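Local structure of CEP104 (Gallus gallus, 5JO8) at residues A[29-34]-A[41-46]; A[79-84]-A[125-130]; A[86-91]-A[111-116]; A[101-106]-A[152-157]. The protein is a centriolar protein whose all-helical TOG domain probably binds tubulin or microtubules. All coordinates share one frame; numbering follows the deposited sequence. Where two conformers were deposited one is given.

Overall arrangement
The four contacts lie in the N-terminal part of an all-helical solenoid. Interaction 1, in the short helices 28-33 and 43-49, comes first along the chain; interaction 3 is nested in the chain loop that interaction 2 closes, and interaction 4 alternates with both. F41 and A34 bring interaction 1 against helix 77-94, which interactions 2 and 3 share, their centres about 9 Å apart. Interaction 3 also shares helix 100-121 with interaction 4, about 14 Å away between centres. Interactions 1 and 4, about 24 Å apart between centres, do not touch. Successive helices are thus tied both to chain neighbours and to helices further on, giving the stacked rod expected of a TOG domain.

Interaction 1. Residues A[29-34]-A[41-46]; sequences KALREA and FGEALV
A34 and V46 meet methyl to methyl, while beside them the ends of L31 and E43 come together at a slant. The A34 CB points at the other segment and lies 3.8 Å from V46 CG1. V46 holds that branch anti to its backbone N (chi1 173°), which sends CG1 toward A34; both residues are buried. Nearer the solvent, L31 turns its CD2 methyl to the carboxylate of E43, 3.8 Å from E43 OE2 and 4.0 Å from E43 CD. E43 gets there by stretching: CG leaves anti to the backbone N (chi1 -178°) and the chain runs on extended, so the acid spans the gap to a purely apolar neighbour. This is van der Waals contact alone. The chain between the segments is itself helix 35-41, which packs against both, with I38 touching L31 and V46 and A37 touching V46. Further in, A34 rests on F89 of helix 77-94, and F41 and L45 reach helices 54-69 and 77-94.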
loop_
_atom_site.group_PDB
_atom_site.type_symbol
_atom_site.label_atom_id
_atom_site.label_comp_id
_atom_site.label_asym_id
_atom_site.label_seq_id
_atom_site.Cartn_x
_atom_site.Cartn_y
_atom_site.Cartn_z
ATOM N N LYS A 29 8.794 -14.077 23.419
ATOM C CA LYS A 29 8.930 -13.808 21.992
ATOM C C LYS A 29 8.880 -12.301 21.734
ATOM O O LYS A 29 9.712 -11.755 21.009
ATOM C CB LYS A 29 7.810 -14.520 21.231
ATOM C CG LYS A 29 8.048 -14.711 19.741
ATOM C CD LYS A 29 7.017 -15.674 19.164
ATOM C CE LYS A 29 7.280 -15.985 17.698
ATOM N NZ LYS A 29 7.039 -14.810 16.817
ATOM N N ALA A 30 7.912 -11.634 22.358
ATOM C CA ALA A 30 7.683 -10.207 22.144
ATOM C C ALA A 30 8.801 -9.311 22.675
ATOM O O ALA A 30 9.124 -8.293 22.063
ATOM C CB ALA A 30 6.346 -9.797 22.741
ATOM N N LEU A 31 9.382 -9.678 23.815
ATOM C CA LEU A 31 10.436 -8.873 24.430
ATOM C C LEU A 31 11.640 -8.649 23.525
ATOM O O LEU A 31 12.151 -7.531 23.429
ATOM C CB LEU A 31 10.907 -9.502 25.744
ATOM C CG LEU A 31 10.044 -9.202 26.963
ATOM C CD1 LEU A 31 10.444 -10.088 28.126
ATOM C CD2 LEU A 31 10.146 -7.732 27.340
ATOM N N ARG A 32 12.109 -9.714 22.882
ATOM C CA ARG A 32 13.265 -9.599 22.000
ATOM C C ARG A 32 12.924 -8.854 20.712
ATOM O O ARG A 32 13.647 -7.938 20.314
ATOM C CB ARG A 32 13.879 -10.971 21.692
ATOM C CG ARG A 32 12.875 -12.049 21.335
ATOM C CD ARG A 32 13.572 -13.270 20.754
ATOM N NE ARG A 32 12.642 -14.371 20.518
ATOM C CZ ARG A 32 12.318 -15.276 21.435
ATOM N NH1 ARG A 32 11.463 -16.248 21.140
ATOM N NH2 ARG A 32 12.849 -15.208 22.648
ATOM N N GLU A 33 11.824 -9.238 20.071
ATOM C CA GLU A 33 11.451 -8.628 18.798
ATOM C C GLU A 33 11.132 -7.140 18.960
ATOM O O GLU A 33 11.496 -6.325 18.112
ATOM C CB GLU A 33 10.301 -9.387 18.118
ATOM C CG GLU A 33 8.949 -9.313 18.820
ATOM C CD GLU A 33 7.841 -10.002 18.031
ATOM O OE1 GLU A 33 6.679 -9.543 18.097
ATOM O OE2 GLU A 33 8.137 -11.004 17.344
ATOM N N ALA A 34 10.491 -6.783 20.069
ATOM C CA ALA A 34 10.129 -5.391 20.313
ATOM C C ALA A 34 11.172 -4.608 21.113
ATOM O O ALA A 34 10.878 -3.512 21.593
ATOM C CB ALA A 34 8.773 -5.311 20.998
ATOM N N PHE A 41 10.178 3.569 23.739
ATOM C CA PHE A 41 8.902 3.936 24.353
ATOM C C PHE A 41 8.660 3.411 25.763
ATOM O O PHE A 41 7.721 3.838 26.428
ATOM C CB PHE A 41 7.748 3.477 23.465
ATOM C CG PHE A 41 7.751 4.104 22.115
ATOM C CD1 PHE A 41 7.626 5.477 21.975
ATOM C CD2 PHE A 41 7.868 3.323 20.979
ATOM C CE1 PHE A 41 7.622 6.061 20.720
ATOM C CE2 PHE A 41 7.870 3.904 19.728
ATOM C CZ PHE A 41 7.751 5.266 19.595
ATOM N N GLY A 42 9.476 2.462 26.199
ATOM C CA GLY A 42 9.252 1.828 27.482
ATOM C C GLY A 42 8.390 0.591 27.361
ATOM O O GLY A 42 7.583 0.459 26.431
ATOM N N GLU A 43 8.557 -0.327 28.304
ATOM C CA GLU A 43 7.859 -1.598 28.232
ATOM C C GLU A 43 6.352 -1.459 28.448
ATOM O O GLU A 43 5.569 -2.211 27.858
ATOM C CB GLU A 43 8.466 -2.619 29.202
ATOM C CG GLU A 43 7.806 -3.986 29.133
ATOM C CD GLU A 43 8.565 -5.052 29.889
ATOM O OE1 GLU A 43 9.711 -4.788 30.307
ATOM O OE2 GLU A 43 8.008 -6.158 30.057
ATOM N N ALA A 44 5.939 -0.492 29.268
ATOM C CA ALA A 44 4.517 -0.309 29.564
ATOM C C ALA A 44 3.714 -0.000 28.299
ATOM O O ALA A 44 2.675 -0.619 28.041
ATOM C CB ALA A 44 4.318 0.789 30.608
ATOM N N LEU A 45 4.211 0.943 27.503
ATOM C CA LEU A 45 3.546 1.300 26.259
ATOM C C LEU A 45 3.511 0.111 25.308
ATOM O O LEU A 45 2.472 -0.174 24.710
ATOM C CB LEU A 45 4.220 2.504 25.591
ATOM C CG LEU A 45 3.547 3.053 24.327
ATOM C CD1 LEU A 45 3.803 4.552 24.208
ATOM C CD2 LEU A 45 4.044 2.324 23.071
ATOM N N VAL A 46 4.648 -0.557 25.135
ATOM C CA VAL A 46 4.711 -1.682 24.202
ATOM C C VAL A 46 3.795 -2.816 24.651
ATOM O O VAL A 46 3.113 -3.441 23.833
ATOM C CB VAL A 46 6.167 -2.143 23.968
ATOM C CG1 VAL A 46 6.209 -3.421 23.141
ATOM C CG2 VAL A 46 6.958 -1.045 23.283
#

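Interaction 2. Residues A[79-84]-A[125-130]; sequences DLRNML and KLETSH
Helices 79-84 and 125-130 run nearly parallel, 13° apart with their axes 11.5 Å from each other at closest, and R81 and E127, whose CA atoms are 7.8 Å apart, mark the nearest approach of the backbones. At this spacing the side chains do all the bridging. E127 points straight at the first helix and takes the middle of the contact, with L84 against one carboxylate oxygen and R81 against the other. The chain of E127 bends at chi2 (-60°), which brings the carboxylate to L84: L84 CD2 is 3.6 Å from E127 OE1, and L84 CD1 packs on E127 CB at 4.1 Å. The same CD2 also meets the imidazole of H130, 4.1 Å from its CD2 atom, the leucine and the histidine passing one another in opposite senses. R81 crosses E127 at about a right angle and offers its aliphatic part, R81 CD lying 3.8 Å from E127 OE2. The guanidinium is directed elsewhere: R81 NE stays 5.2 Å from E127 OE2, the two flat groups are turned 48° apart, and R81 NH2 makes a salt bridge with E78. E127 in turn has its salt bridge with R85, one residue beyond segment 79-84, through OE1. The buried acid is therefore tied to helix 77-94 by R85, while R81 contributes methylenes; the R85 salt bridge and the nearby R81 would probably favour the charged carboxylate, offsetting the cost of burying it against L84.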
loop_
_atom_site.group_PDB
_atom_site.type_symbol
_atom_site.label_atom_id
_atom_site.label_comp_id
_atom_site.label_asym_id
_atom_site.label_seq_id
_atom_site.Cartn_x
_atom_site.Cartn_y
_atom_site.Cartn_z
ATOM N N ASP A 79 18.196 9.995 17.759
ATOM C CA ASP A 79 17.073 9.685 18.635
ATOM C C ASP A 79 15.760 9.800 17.882
ATOM O O ASP A 79 14.877 8.959 18.034
ATOM C CB ASP A 79 17.026 10.629 19.834
ATOM C CG ASP A 79 18.205 10.449 20.775
ATOM O OD1 ASP A 79 18.925 9.431 20.670
ATOM O OD2 ASP A 79 18.395 11.333 21.636
ATOM N N LEU A 80 15.617 10.862 17.103
ATOM C CA LEU A 80 14.432 11.012 16.266
ATOM C C LEU A 80 14.292 9.886 15.241
ATOM O O LEU A 80 13.179 9.426 14.979
ATOM C CB LEU A 80 14.432 12.362 15.566
ATOM C CG LEU A 80 14.362 13.601 16.467
ATOM C CD1 LEU A 80 14.831 14.809 15.677
ATOM C CD2 LEU A 80 12.944 13.807 17.017
ATOM N N ARG A 81 15.399 9.435 14.653
ATOM C CA ARG A 81 15.342 8.304 13.718
ATOM C C ARG A 81 14.929 7.029 14.432
ATOM O O ARG A 81 14.066 6.302 13.955
ATOM C CB ARG A 81 16.703 8.049 13.061
ATOM C CG ARG A 81 17.051 8.909 11.866
ATOM C CD ARG A 81 18.391 8.460 11.248
ATOM N NE ARG A 81 19.561 8.736 12.093
ATOM C CZ ARG A 81 20.257 9.873 12.075
ATOM N NH1 ARG A 81 19.901 10.867 11.270
ATOM N NH2 ARG A 81 21.306 10.027 12.877
ATOM N N ASN A 82 15.565 6.738 15.561
ATOM C CA ASN A 82 15.239 5.533 16.316
ATOM C C ASN A 82 13.774 5.534 16.739
ATOM O O ASN A 82 13.115 4.496 16.740
ATOM C CB ASN A 82 16.140 5.397 17.543
ATOM C CG ASN A 82 17.579 5.154 17.175
ATOM O OD1 ASN A 82 17.878 4.684 16.076
ATOM N ND2 ASN A 82 18.484 5.470 18.093
ATOM N N MET A 83 13.269 6.703 17.104
ATOM C CA MET A 83 11.876 6.813 17.497
ATOM C C MET A 83 10.947 6.541 16.319
ATOM O O MET A 83 9.929 5.875 16.481
ATOM C CB MET A 83 11.597 8.188 18.082
ATOM C CG MET A 83 10.232 8.297 18.700
ATOM S SD MET A 83 10.043 9.850 19.590
ATOM C CE MET A 83 11.387 9.732 20.764
ATOM N N LEU A 84 11.296 7.065 15.146
ATOM C CA LEU A 84 10.517 6.796 13.943
ATOM C C LEU A 84 10.521 5.305 13.670
ATOM O O LEU A 84 9.479 4.725 13.364
ATOM C CB LEU A 84 11.081 7.547 12.733
ATOM C CG LEU A 84 10.402 7.266 11.382
ATOM C CD1 LEU A 84 10.508 8.470 10.482
ATOM C CD2 LEU A 84 10.963 6.030 10.667
ATOM N N LYS A 125 14.454 11.748 2.931
ATOM C CA LYS A 125 13.493 10.912 2.222
ATOM C C LYS A 125 13.796 9.427 2.356
ATOM O O LYS A 125 12.926 8.595 2.076
ATOM C CB LYS A 125 13.369 11.320 0.750
ATOM C CG LYS A 125 12.987 12.782 0.528
ATOM C CD LYS A 125 11.885 13.271 1.471
ATOM C CE LYS A 125 10.532 12.671 1.121
ATOM N NZ LYS A 125 10.017 13.136 -0.218
ATOM N N LEU A 126 14.999 9.073 2.797
ATOM C CA LEU A 126 15.284 7.679 3.139
ATOM C C LEU A 126 14.323 7.209 4.237
ATOM O O LEU A 126 13.836 6.073 4.203
ATOM C CB LEU A 126 16.761 7.505 3.564
ATOM C CG LEU A 126 17.360 6.129 3.888
ATOM C CD1 LEU A 126 18.871 6.270 3.977
ATOM C CD2 LEU A 126 16.854 5.506 5.182
ATOM N N GLU A 127 14.058 8.075 5.209
ATOM C CA GLU A 127 13.155 7.707 6.292
ATOM C C GLU A 127 11.727 7.583 5.782
ATOM O O GLU A 127 11.020 6.653 6.160
ATOM C CB GLU A 127 13.239 8.698 7.446
ATOM C CG GLU A 127 14.630 8.719 8.069
ATOM C CD GLU A 127 15.042 7.362 8.621
ATOM O OE1 GLU A 127 14.177 6.639 9.160
ATOM O OE2 GLU A 127 16.239 7.006 8.514
ATOM N N THR A 128 11.323 8.499 4.909
ATOM C CA THR A 128 9.994 8.411 4.292
ATOM C C THR A 128 9.855 7.083 3.566
ATOM O O THR A 128 8.823 6.404 3.663
ATOM C CB THR A 128 9.792 9.525 3.275
ATOM O OG1 THR A 128 10.187 10.769 3.866
ATOM C CG2 THR A 128 8.324 9.610 2.840
ATOM N N SER A 129 10.890 6.722 2.815
ATOM C CA SER A 129 10.910 5.471 2.070
ATOM C C SER A 129 10.740 4.274 2.995
ATOM O O SER A 129 9.946 3.372 2.717
ATOM C CB SER A 129 12.216 5.339 1.287
ATOM O OG SER A 129 12.305 4.060 0.689
ATOM N N HIS A 130 11.486 4.263 4.094
ATOM C CA HIS A 130 11.356 3.215 5.098
ATOM C C HIS A 130 9.900 3.101 5.584
ATOM O O HIS A 130 9.361 1.991 5.690
ATOM C CB HIS A 130 12.285 3.506 6.279
ATOM C CG HIS A 130 12.126 2.552 7.420
ATOM N ND1 HIS A 130 12.833 1.369 7.503
ATOM C CD2 HIS A 130 11.347 2.606 8.527
ATOM C CE1 HIS A 130 12.501 0.742 8.618
ATOM N NE2 HIS A 130 11.595 1.468 9.254
#

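Interaction 3. Residues A[86-91]-A[111-116]; sequences AAIFLV and KMIITQ
Two helices that follow one another in the chain, 77-94 and 100-121, meet here inside the solenoid core, and a single methyl, the CD1 of I113, makes the join with A87 and I88. I113 points at the first helix. Its CG1 lies beside the backbone N, and with chi2 at 163° the chain is drawn out to its full length, so that CD1 is the atom that arrives. It settles against A87 CB at 3.8 Å and against I88 CD1 at 3.9 Å, one methyl touching two successive residues of the opposing helix. A87 presents its methyl directly. I88 sets off along the flank and then brings its terminal methyl round, the two isoleucines crossing at an angle instead of lying alongside. The backbones themselves are well apart, 8.5 Å between the CA atoms of I88 and I113, and all three touching residues are buried. From I113 on, the second helix has a wider pi-type turn (113-116). K111 O, just before it, accepts from two donors of one residue, T115 OG1 at 2.7 Å and T115 N at 2.9 Å, which reach it from opposite faces of the carbonyl plane; the OG1 bond ties the hydroxyl to its own helix. Around the contact, I88 and V91 go on to touch L110, and M112 turns to Y65, L68 and M69 of helix 54-69. Apolar packing of this kind, between consecutive helices of a superhelical stack, is what holds together the HEAT-like repeats of which TOG domains are built.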
loop_
_atom_site.group_PDB
_atom_site.type_symbol
_atom_site.label_atom_id
_atom_site.label_comp_id
_atom_site.label_asym_id
_atom_site.label_seq_id
_atom_site.Cartn_x
_atom_site.Cartn_y
_atom_site.Cartn_z
ATOM N N ALA A 86 10.988 2.794 15.657
ATOM C CA ALA A 86 10.219 2.073 16.658
ATOM C C ALA A 86 8.715 2.276 16.444
ATOM O O ALA A 86 7.920 1.349 16.627
ATOM C CB ALA A 86 10.627 2.512 18.063
ATOM N N ALA A 87 8.328 3.491 16.074
ATOM C CA ALA A 87 6.916 3.780 15.821
ATOM C C ALA A 87 6.409 2.983 14.621
ATOM O O ALA A 87 5.307 2.442 14.661
ATOM C CB ALA A 87 6.709 5.278 15.599
ATOM N N ILE A 88 7.224 2.902 13.570
ATOM C CA ILE A 88 6.871 2.151 12.369
ATOM C C ILE A 88 6.759 0.659 12.674
ATOM O O ILE A 88 5.885 -0.026 12.139
ATOM C CB ILE A 88 7.818 2.476 11.180
ATOM C CG1 ILE A 88 7.603 3.910 10.676
ATOM C CG2 ILE A 88 7.688 1.463 10.047
ATOM C CD1 ILE A 88 6.211 4.203 10.053
ATOM N N PHE A 89 7.624 0.150 13.543
ATOM C CA PHE A 89 7.523 -1.228 14.010
ATOM C C PHE A 89 6.125 -1.492 14.592
ATOM O O PHE A 89 5.480 -2.503 14.275
ATOM C CB PHE A 89 8.622 -1.520 15.061
ATOM C CG PHE A 89 8.513 -2.882 15.691
ATOM C CD1 PHE A 89 7.754 -3.081 16.832
ATOM C CD2 PHE A 89 9.165 -3.974 15.131
ATOM C CE1 PHE A 89 7.633 -4.341 17.399
ATOM C CE2 PHE A 89 9.055 -5.240 15.707
ATOM C CZ PHE A 89 8.282 -5.414 16.843
ATOM N N LEU A 90 5.647 -0.576 15.431
ATOM C CA LEU A 90 4.328 -0.726 16.042
ATOM C C LEU A 90 3.203 -0.524 15.020
ATOM O O LEU A 90 2.198 -1.226 15.067
ATOM C CB LEU A 90 4.168 0.216 17.243
ATOM C CG LEU A 90 5.141 -0.097 18.386
ATOM C CD1 LEU A 90 5.000 0.940 19.498
ATOM C CD2 LEU A 90 4.928 -1.502 18.948
ATOM N N VAL A 91 3.384 0.422 14.099
ATOM C CA VAL A 91 2.423 0.647 13.016
ATOM C C VAL A 91 2.250 -0.612 12.183
ATOM O O VAL A 91 1.126 -0.991 11.845
ATOM C CB VAL A 91 2.845 1.826 12.127
ATOM C CG1 VAL A 91 2.008 1.872 10.844
ATOM C CG2 VAL A 91 2.698 3.129 12.874
ATOM N N LYS A 111 0.345 8.310 8.893
ATOM C CA LYS A 111 0.212 9.535 8.121
ATOM C C LYS A 111 0.956 10.700 8.774
ATOM O O LYS A 111 1.607 11.500 8.091
ATOM C CB LYS A 111 -1.273 9.881 7.914
ATOM C CG LYS A 111 -1.474 11.127 7.080
ATOM C CD LYS A 111 -2.942 11.417 6.781
ATOM C CE LYS A 111 -3.039 12.731 6.036
ATOM N NZ LYS A 111 -4.453 13.160 5.846
ATOM N N MET A 112 0.857 10.801 10.093
ATOM C CA MET A 112 1.568 11.836 10.833
ATOM C C MET A 112 3.089 11.698 10.671
ATOM O O MET A 112 3.797 12.697 10.513
ATOM C CB MET A 112 1.186 11.777 12.313
ATOM C CG MET A 112 1.903 12.798 13.199
ATOM S SD MET A 112 3.578 12.383 13.714
ATOM C CE MET A 112 3.273 11.030 14.845
ATOM N N ILE A 113 3.603 10.476 10.736
ATOM C CA ILE A 113 5.054 10.296 10.650
ATOM C C ILE A 113 5.542 10.779 9.295
ATOM O O ILE A 113 6.527 11.520 9.198
ATOM C CB ILE A 113 5.447 8.837 10.898
ATOM C CG1 ILE A 113 5.230 8.478 12.362
ATOM C CG2 ILE A 113 6.917 8.622 10.567
ATOM C CD1 ILE A 113 5.203 7.003 12.629
ATOM N N ILE A 114 4.839 10.381 8.249
ATOM C CA ILE A 114 5.237 10.712 6.886
ATOM C C ILE A 114 5.048 12.191 6.541
ATOM O O ILE A 114 5.915 12.829 5.958
ATOM C CB ILE A 114 4.499 9.804 5.888
ATOM C CG1 ILE A 114 5.018 8.375 5.994
ATOM C CG2 ILE A 114 4.635 10.335 4.465
ATOM C CD1 ILE A 114 4.122 7.374 5.242
ATOM N N THR A 115 3.894 12.744 6.898
ATOM C CA THR A 115 3.533 14.074 6.421
ATOM C C THR A 115 3.930 15.200 7.379
ATOM O O THR A 115 3.981 16.365 6.986
ATOM C CB THR A 115 2.025 14.175 6.111
ATOM O OG1 THR A 115 1.272 14.097 7.332
ATOM C CG2 THR A 115 1.589 13.056 5.148
ATOM N N GLN A 116 4.245 14.855 8.622
ATOM C CA GLN A 116 4.563 15.883 9.609
ATOM C C GLN A 116 5.931 15.710 10.246
ATOM O O GLN A 116 6.731 16.640 10.255
ATOM C CB GLN A 116 3.500 15.930 10.708
ATOM C CG GLN A 116 2.126 16.323 10.202
ATOM C CD GLN A 116 1.118 16.460 11.328
ATOM O OE1 GLN A 116 1.255 17.317 12.198
ATOM N NE2 GLN A 116 0.120 15.600 11.330
#

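Interaction 4. Residues A[101-106]-A[152-157]; sequences SVFQAS and IVAAKF
This is a side-to-side packing contact between parallel helices on the same layer of the solenoid, made largely by one methyl, V153 CG1, lodged against F103 and Q104. The segments 101-106 and 152-157 point the same way to within 1°, but their axes stay 12.2 Å apart, so large side chains must cover the distance. F103 does most of it. With its CG anti to the backbone N (chi1 180°), the ring reaches across, and V153 CG1 meets it at the edge, in the ring plane, 3.8 Å from F103 CE2. A154 CB lies further off, 4.4 Å from F103 CZ. Two helices sharing a direction after an intervening one, here 125-142, is the arrangement of stacked helix pairs in a HEAT-like TOG domain, with the corresponding helices of successive pairs lined up side by side. The intervening helix also joins in: R142, near its end, makes a cation-pi contact with F103 and touches A154. Q104 and V153 come at each other from opposite directions; the glutamine chain is folded at chi2 (-67°) and lays its amide NE2 3.4 Å from V153 CG1, so the methyl has the aromatic edge and the amide nitrogen as neighbours, in plain van der Waals contact. This outer part of the contact is less buried than F103 and A154. Within the first helix, S106 OG gives a 2.7 Å hydrogen bond to F103 O, turning the hydroxyl back to its own helix. One turn on, F157 continues the packing on the same helix 100-121, at L107 and L110.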
loop_
_atom_site.group_PDB
_atom_site.type_symbol
_atom_site.label_atom_id
_atom_site.label_comp_id
_atom_site.label_asym_id
_atom_site.label_seq_id
_atom_site.Cartn_x
_atom_site.Cartn_y
_atom_site.Cartn_z
ATOM N N SER A 101 -10.875 0.688 15.404
ATOM C CA SER A 101 -10.301 1.827 16.124
ATOM C C SER A 101 -8.785 1.685 16.224
ATOM O O SER A 101 -8.056 2.679 16.135
ATOM C CB SER A 101 -10.924 1.998 17.514
ATOM O OG SER A 101 -10.580 0.919 18.356
ATOM N N VAL A 102 -8.309 0.456 16.384
ATOM C CA VAL A 102 -6.859 0.219 16.464
ATOM C C VAL A 102 -6.217 0.444 15.098
ATOM O O VAL A 102 -5.178 1.102 14.983
ATOM C CB VAL A 102 -6.536 -1.177 16.999
ATOM C CG1 VAL A 102 -5.029 -1.373 17.096
ATOM C CG2 VAL A 102 -7.189 -1.388 18.360
ATOM N N PHE A 103 -6.828 -0.115 14.061
ATOM C CA PHE A 103 -6.351 0.060 12.694
ATOM C C PHE A 103 -6.297 1.554 12.339
ATOM O O PHE A 103 -5.300 2.037 11.786
ATOM C CB PHE A 103 -7.275 -0.707 11.729
ATOM C CG PHE A 103 -6.888 -0.594 10.282
ATOM C CD1 PHE A 103 -5.757 -1.227 9.794
ATOM C CD2 PHE A 103 -7.686 0.121 9.397
ATOM C CE1 PHE A 103 -5.405 -1.127 8.457
ATOM C CE2 PHE A 103 -7.333 0.222 8.058
ATOM C CZ PHE A 103 -6.203 -0.408 7.585
ATOM N N GLN A 104 -7.355 2.289 12.671
ATOM C CA GLN A 104 -7.407 3.714 12.376
ATOM C C GLN A 104 -6.326 4.494 13.125
ATOM O O GLN A 104 -5.748 5.436 12.582
ATOM C CB GLN A 104 -8.795 4.287 12.682
ATOM C CG GLN A 104 -9.869 3.838 11.697
ATOM C CD GLN A 104 -9.653 4.381 10.296
ATOM O OE1 GLN A 104 -9.083 5.457 10.114
ATOM N NE2 GLN A 104 -10.103 3.635 9.300
ATOM N N ALA A 105 -6.053 4.117 14.370
ATOM C CA ALA A 105 -5.007 4.801 15.124
ATOM C C ALA A 105 -3.676 4.549 14.431
ATOM O O ALA A 105 -2.830 5.447 14.381
ATOM C CB ALA A 105 -4.976 4.335 16.571
ATOM N N SER A 106 -3.488 3.356 13.866
ATOM C CA SER A 106 -2.228 3.068 13.181
ATOM C C SER A 106 -2.082 3.921 11.923
ATOM O O SER A 106 -0.984 4.397 11.607
ATOM C CB SER A 106 -2.073 1.579 12.867
ATOM O OG SER A 106 -2.764 1.217 11.686
ATOM N N ILE A 152 -12.249 -0.911 1.293
ATOM C CA ILE A 152 -12.352 0.445 0.794
ATOM C C ILE A 152 -11.488 1.383 1.624
ATOM O O ILE A 152 -10.783 2.218 1.073
ATOM C CB ILE A 152 -13.813 0.912 0.749
ATOM C CG1 ILE A 152 -14.596 0.110 -0.300
ATOM C CG2 ILE A 152 -13.888 2.411 0.467
ATOM C CD1 ILE A 152 -16.103 0.244 -0.162
ATOM N N VAL A 153 -11.556 1.248 2.947
ATOM C CA VAL A 153 -10.746 2.070 3.839
ATOM C C VAL A 153 -9.283 1.916 3.487
ATOM O O VAL A 153 -8.576 2.910 3.298
ATOM C CB VAL A 153 -10.997 1.728 5.311
ATOM C CG1 VAL A 153 -9.932 2.366 6.195
ATOM C CG2 VAL A 153 -12.370 2.204 5.727
ATOM N N ALA A 154 -8.836 0.672 3.388
ATOM C CA ALA A 154 -7.427 0.413 3.141
ATOM C C ALA A 154 -7.013 0.909 1.756
ATOM O O ALA A 154 -5.962 1.512 1.594
ATOM C CB ALA A 154 -7.110 -1.072 3.309
ATOM N N ALA A 155 -7.836 0.670 0.744
ATOM C CA ALA A 155 -7.463 1.093 -0.597
ATOM C C ALA A 155 -7.426 2.612 -0.704
ATOM O O ALA A 155 -6.535 3.165 -1.354
ATOM C CB ALA A 155 -8.423 0.504 -1.632
ATOM N N LYS A 156 -8.359 3.289 -0.048
ATOM C CA LYS A 156 -8.402 4.747 -0.070
ATOM C C LYS A 156 -7.176 5.320 0.620
ATOM O O LYS A 156 -6.618 6.321 0.171
ATOM C CB LYS A 156 -9.667 5.290 0.599
ATOM C CG LYS A 156 -10.935 5.185 -0.247
ATOM C CD LYS A 156 -12.090 5.935 0.412
ATOM C CE LYS A 156 -13.339 5.892 -0.464
ATOM N NZ LYS A 156 -14.487 6.581 0.184
ATOM N N PHE A 157 -6.760 4.693 1.714
ATOM C CA PHE A 157 -5.546 5.149 2.390
ATOM C C PHE A 157 -4.336 5.002 1.477
ATOM O O PHE A 157 -3.497 5.906 1.415
ATOM C CB PHE A 157 -5.291 4.397 3.695
ATOM C CG PHE A 157 -4.128 4.952 4.480
ATOM C CD1 PHE A 157 -4.304 6.043 5.317
ATOM C CD2 PHE A 157 -2.872 4.385 4.375
ATOM C CE1 PHE A 157 -3.226 6.571 6.030
ATOM C CE2 PHE A 157 -1.799 4.909 5.099
ATOM C CZ PHE A 157 -1.985 5.989 5.924
#